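Local coordinates for protein neurotoxin (Clostridium botulinum, PDB 3N7L) that probably binds gangliosides of nerve-cell membranes through its receptor-binding domain, helping the botulinum toxin to recognise neurons, at residues L365-N368 / R373-I376. Numbering follows the deposited sequence.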
loop_
_atom_site.group_PDB
_atom_site.type_symbol
_atom_site.label_atom_id
_atom_site.label_comp_id
_atom_site.label_asym_id
_atom_site.label_seq_id
_atom_site.Cartn_x
_atom_site.Cartn_y
_atom_site.Cartn_z
ATOM N N LEU A 365 -4.509 24.118 1.814
ATOM C CA LEU A 365 -3.892 25.319 1.263
ATOM C C LEU A 365 -3.179 26.045 2.402
ATOM O O LEU A 365 -3.764 26.297 3.460
ATOM C CB LEU A 365 -4.945 26.240 0.641
ATOM C CG LEU A 365 -4.409 27.600 0.167
ATOM C CD1 LEU A 365 -3.379 27.386 -0.926
ATOM C CD2 LEU A 365 -5.555 28.466 -0.342
ATOM N N SER A 366 -1.914 26.369 2.175
ATOM C CA SER A 366 -1.087 27.044 3.158
ATOM C C SER A 366 -1.186 28.561 3.093
ATOM O O SER A 366 -1.361 29.141 2.023
ATOM C CB SER A 366 0.370 26.636 2.957
ATOM O OG SER A 366 1.239 27.517 3.641
ATOM N N SER A 367 -1.081 29.199 4.251
ATOM C CA SER A 367 -1.116 30.651 4.303
ATOM C C SER A 367 0.328 31.120 4.210
ATOM O O SER A 367 1.110 30.927 5.141
ATOM C CB SER A 367 -1.731 31.140 5.615
ATOM O OG SER A 367 -1.788 32.552 5.624
ATOM N N ASN A 368 0.678 31.716 3.075
ATOM C CA ASN A 368 2.030 32.214 2.848
ATOM C C ASN A 368 3.122 31.210 3.207
ATOM O O ASN A 368 4.116 31.555 3.842
ATOM C CB ASN A 368 2.244 33.515 3.624
ATOM C CG ASN A 368 1.441 34.665 3.053
ATOM O OD1 ASN A 368 0.642 35.294 3.753
ATOM N ND2 ASN A 368 1.645 34.945 1.768
ATOM N N ARG A 373 -3.526 26.802 8.034
ATOM C CA ARG A 373 -4.423 26.346 6.981
ATOM C C ARG A 373 -5.491 27.348 6.574
ATOM O O ARG A 373 -6.096 28.008 7.421
ATOM C CB ARG A 373 -5.087 25.041 7.420
ATOM C CG ARG A 373 -4.089 23.996 7.882
ATOM C CD ARG A 373 -4.774 22.726 8.347
ATOM N NE ARG A 373 -3.801 21.731 8.791
ATOM C CZ ARG A 373 -4.117 20.495 9.163
ATOM N NH1 ARG A 373 -3.168 19.653 9.553
ATOM N NH2 ARG A 373 -5.383 20.096 9.146
ATOM N N LEU A 374 -5.726 27.441 5.268
ATOM C CA LEU A 374 -6.729 28.349 4.713
ATOM C C LEU A 374 -7.847 27.594 4.007
ATOM O O LEU A 374 -8.915 28.145 3.764
ATOM C CB LEU A 374 -6.089 29.305 3.706
ATOM C CG LEU A 374 -5.012 30.261 4.213
ATOM C CD1 LEU A 374 -4.551 31.150 3.067
ATOM C CD2 LEU A 374 -5.570 31.099 5.353
ATOM N N GLY A 375 -7.596 26.338 3.656
ATOM C CA GLY A 375 -8.613 25.567 2.964
ATOM C C GLY A 375 -8.167 24.149 2.677
ATOM O O GLY A 375 -7.062 23.759 3.045
ATOM N N ILE A 376 -9.023 23.375 2.020
ATOM C CA ILE A 376 -8.686 21.995 1.705
ATOM C C ILE A 376 -8.832 21.738 0.204
ATOM O O ILE A 376 -9.651 22.367 -0.464
ATOM C CB ILE A 376 -9.575 21.017 2.529
ATOM C CG1 ILE A 376 -9.070 19.584 2.365
ATOM C CG2 ILE A 376 -11.039 21.141 2.108
ATOM C CD1 ILE A 376 -9.788 18.590 3.250
#
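Arg373 meets Leu365 through its backbone, its CA lying 3.6 Å from Leu365 O in a CA-H...O contact. Its CB points away from 365-368, and the long side chain suits a charged surface site: NH1 forms a salt bridge with Glu300, and the cation makes a cation-pi contact with Phe364 of the partner strand. Leu374 then donates its N-H to Leu365 O (2.9 Å). With CG anti to its carbonyl carbon (chi1 -62°), its isobutyl fork straddles Ser367, CG lying 3.7 Å from Ser367 CB. The small serine leaves room for both methyls, while Leu374 CB approaches Leu365 CD2 at 4.2 Å. Gly375 O takes the N-H of Leu365 in a bent bond (2.9 Å). Leu374 and Gly375 thus share one opposite residue, a beta bulge; Gly375 N is buried without a partner. Lacking a side chain, Gly375 accepts a fully extended backbone (phi -178°, psi -179°) and lets Leu365 CB pass close to the chain. Ile376 directs its CB away from 365-368, its branched apolar side chain packing on Gln362, Phe364 and Tyr406. This hairpin belongs to the trefoil-like C-terminal half, with strand 348-354 beside 359-366 and strand 394-402 beside 373-384.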